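Lin2634 protein (Listeria innocua, PDB 3MZO) is a calcium-binding HD-domain protein that probably acts as a phosphohydrolase, related to the YfbR-like 5'-deoxynucleotidases. Local coordinates at residues A47-A52 with E175-K180. Residues are numbered along the deposited sequence; the frame is centred on the assembly and turned at random. Where two conformers were deposited one is given.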
ATOM      1  N   ALA B  47     -17.430  33.114   0.359  1.00 29.42           N
ATOM      2  CA  ALA B  47     -16.759  34.402   0.213  1.00 28.53           C
ATOM      3  C   ALA B  47     -17.247  35.117  -1.023  1.00 29.60           C
ATOM      4  O   ALA B  47     -17.525  36.322  -0.973  1.00 29.23           O
ATOM      5  CB  ALA B  47     -15.220  34.216   0.181  1.00 23.95           C
ATOM      6  N   VAL B  48     -17.401  34.381  -2.121  1.00 28.01           N
ATOM      7  CA  VAL B  48     -17.860  34.969  -3.360  1.00 27.07           C
ATOM      8  C   VAL B  48     -19.282  35.491  -3.195  1.00 30.21           C
ATOM      9  O   VAL B  48     -19.589  36.603  -3.595  1.00 28.53           O
ATOM     10  CB  VAL B  48     -17.785  33.981  -4.556  1.00 28.14           C
ATOM     11  CG1 VAL B  48     -18.440  34.598  -5.776  1.00 27.74           C
ATOM     12  CG2 VAL B  48     -16.298  33.606  -4.842  1.00 27.24           C
ATOM     13  N   GLU B  49     -20.151  34.701  -2.573  1.00 31.09           N
ATOM     14  CA  GLU B  49     -21.518  35.172  -2.310  1.00 31.68           C
ATOM     15  C   GLU B  49     -21.569  36.407  -1.377  1.00 31.36           C
ATOM     16  O   GLU B  49     -22.319  37.370  -1.624  1.00 32.21           O
ATOM     17  CB  GLU B  49     -22.359  34.030  -1.749  1.00 31.55           C
ATOM     18  CG  GLU B  49     -22.551  32.850  -2.743  1.00 29.74           C
ATOM     19  CD  GLU B  49     -23.263  33.214  -4.031  1.00 34.78           C
ATOM     20  OE1 GLU B  49     -24.055  34.196  -4.036  1.00 33.13           O
ATOM     21  OE2 GLU B  49     -23.029  32.508  -5.039  1.00 33.02           O
ATOM     22  N   GLU B  50     -20.772  36.380  -0.317  1.00 31.39           N
ATOM     23  CA  GLU B  50     -20.649  37.506   0.613  0.60 32.32           C
ATOM     24  C   GLU B  50     -20.197  38.758  -0.170  1.00 33.29           C
ATOM     25  O   GLU B  50     -20.759  39.870  -0.026  1.00 34.32           O
ATOM     26  CB  GLU B  50     -19.651  37.137   1.750  0.60 32.39           C
ATOM     27  CG  GLU B  50     -19.373  38.245   2.752  0.60 33.51           C
ATOM     28  CD  GLU B  50     -18.355  37.875   3.815  0.60 37.50           C
ATOM     29  OE1 GLU B  50     -17.200  37.501   3.479  0.60 28.32           O
ATOM     30  OE2 GLU B  50     -18.712  37.995   5.008  0.60 35.74           O
ATOM     31  N   ASP B  51     -19.177  38.582  -0.997  1.00 31.23           N
ATOM     32  CA  ASP B  51     -18.668  39.685  -1.793  1.00 32.55           C
ATOM     33  C   ASP B  51     -19.755  40.271  -2.717  1.00 32.93           C
ATOM     34  O   ASP B  51     -19.779  41.475  -2.986  1.00 32.09           O
ATOM     35  CB  ASP B  51     -17.467  39.223  -2.596  1.00 32.04           C
ATOM     36  CG  ASP B  51     -16.980  40.280  -3.546  1.00 39.16           C
ATOM     37  OD1 ASP B  51     -16.195  41.171  -3.125  1.00 31.92           O
ATOM     38  OD2 ASP B  51     -17.435  40.236  -4.704  1.00 36.53           O
ATOM     39  N   ALA B  52     -20.650  39.424  -3.201  1.00 33.18           N
ATOM     40  CA  ALA B  52     -21.746  39.874  -4.078  1.00 33.14           C
ATOM     41  C   ALA B  52     -22.889  40.493  -3.288  1.00 33.47           C
ATOM     42  O   ALA B  52     -23.855  40.958  -3.861  1.00 35.44           O
ATOM     43  CB  ALA B  52     -22.267  38.693  -4.943  1.00 34.00           C
ATOM     44  N   GLU B 175     -26.659  31.035 -12.576  1.00 36.23           N
ATOM     45  CA  GLU B 175     -27.290  32.288 -12.088  1.00 37.60           C
ATOM     46  C   GLU B 175     -26.568  32.746 -10.814  1.00 38.35           C
ATOM     47  O   GLU B 175     -26.583  33.921 -10.470  1.00 38.94           O
ATOM     48  CB  GLU B 175     -28.796  32.127 -11.826  1.00 37.07           C
HETATM   49  N   MSE B 176     -25.902  31.819 -10.137  1.00 36.35           N
HETATM   50  CA  MSE B 176     -25.184  32.129  -8.904  1.00 35.47           C
HETATM   51  C   MSE B 176     -23.883  32.896  -9.160  1.00 34.82           C
HETATM   52  O   MSE B 176     -23.120  32.575 -10.072  1.00 36.09           O
HETATM   53  CB  MSE B 176     -24.834  30.837  -8.151  1.00 31.93           C
HETATM   54  CG  MSE B 176     -25.992  30.016  -7.590  1.00 30.98           C
HETATM   55 SE   MSE B 176     -25.294  28.363  -6.842  0.75 38.08          SE
HETATM   56  CE  MSE B 176     -24.573  29.060  -5.158  1.00 33.56           C
ATOM     57  N   ALA B 177     -23.610  33.873  -8.298  1.00 35.09           N
ATOM     58  CA  ALA B 177     -22.322  34.593  -8.338  1.00 34.51           C
ATOM     59  C   ALA B 177     -21.135  33.617  -8.260  1.00 31.42           C
ATOM     60  O   ALA B 177     -20.162  33.766  -8.993  1.00 33.92           O
ATOM     61  CB  ALA B 177     -22.254  35.620  -7.213  1.00 33.89           C
ATOM     62  N   SER B 178     -21.241  32.617  -7.390  1.00 31.87           N
ATOM     63  CA  SER B 178     -20.238  31.520  -7.285  1.00 30.60           C
ATOM     64  C   SER B 178     -19.835  30.890  -8.613  1.00 31.12           C
ATOM     65  O   SER B 178     -18.638  30.790  -8.932  1.00 32.63           O
ATOM     66  CB  SER B 178     -20.784  30.392  -6.395  1.00 29.43           C
ATOM     67  OG  SER B 178     -20.923  30.830  -5.068  1.00 32.01           O
ATOM     68  N   VAL B 179     -20.831  30.441  -9.369  1.00 31.28           N
ATOM     69  CA  VAL B 179     -20.589  29.772 -10.630  1.00 30.69           C
ATOM     70  C   VAL B 179     -20.188  30.778 -11.698  1.00 33.07           C
ATOM     71  O   VAL B 179     -19.372  30.449 -12.562  1.00 36.57           O
ATOM     72  CB  VAL B 179     -21.815  28.917 -11.073  1.00 31.67           C
ATOM     73  CG1 VAL B 179     -21.593  28.301 -12.481  1.00 27.23           C
ATOM     74  CG2 VAL B 179     -22.105  27.851 -10.034  1.00 29.40           C
ATOM     75  N   LYS B 180     -20.721  32.001 -11.649  1.00 33.81           N
ATOM     76  CA  LYS B 180     -20.259  33.030 -12.588  1.00 35.54           C
ATOM     77  C   LYS B 180     -18.769  33.209 -12.351  1.00 34.78           C
ATOM     78  O   LYS B 180     -17.982  33.270 -13.306  1.00 35.07           O
ATOM     79  CB  LYS B 180     -20.971  34.381 -12.387  1.00 36.31           C
ATOM     80  CG  LYS B 180     -22.392  34.483 -12.964  1.00 42.40           C
ATOM     81  CD  LYS B 180     -22.947  35.903 -12.704  1.00 50.63           C
ATOM     82  CE  LYS B 180     -24.446  35.920 -12.496  1.00 54.07           C
ATOM     83  NZ  LYS B 180     -25.164  35.545 -13.726  1.00 58.93           N
TER
HETATM   84  O   HOH W   1     -25.679  34.282  -6.140  1.00 36.49           O
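Glu-49 reaches Ser-178 with CG beside its own backbone N and a bend at chi2 (-61°) that places CD. In Ser-178, chi1 of -67° puts OG beside its own backbone N; OG and N both donate to a single oxygen, OE2 of Glu-49. Ser-178 OG to Glu-49 OE2 is 2.7 Å and uses the anti lone pair, away from the other carboxylate oxygen. Ser-178 N to Glu-49 OE2 is 3.0 Å, with an N-H...O angle of 158°. This donor sits above the carboxylate plane. The second oxygen, Glu-49 OE1, takes a hydrogen bond from a water at 2.7 Å. The same water accepts from Ala-177 N at 3.0 Å. Glu-49 OE1 is also hydrogen-bonded to Asn-54, just beyond the end of helix 31-51.

Van der Waals contacts complete the interface. Ala-52 CB makes an apolar contact with Ala-177 CB at 3.8 Å, and Val-48 CG1 makes a looser one with the same CB. Val-48 CG1 also lies against the backbone of 177-178, 3.7 Å from Ala-177 O. The CE of selenomethionine Met-176 comes within 3.8 Å of Glu-49 OE2. Met-176 also packs on Lys-132 and Ile-133 of helix 129-151, which carries the calcium ligand Asp-138. On helix 31-51, Val-48 also packs on Phe-113 of the second subunit.

In this all-helical HD-type domain, the contact joins the C-terminal end of helix 31-51, which also carries the calcium ligand His-34, to the N-terminus of helix 177-191, with Met-176 at the N-cap position. The buried Glu-49 carboxylate engages the first-turn amides of Ala-177 and Ser-178, one through water and one directly. The helix dipole and these N-H groups would be expected to favour its negative charge and probably lower its pKa.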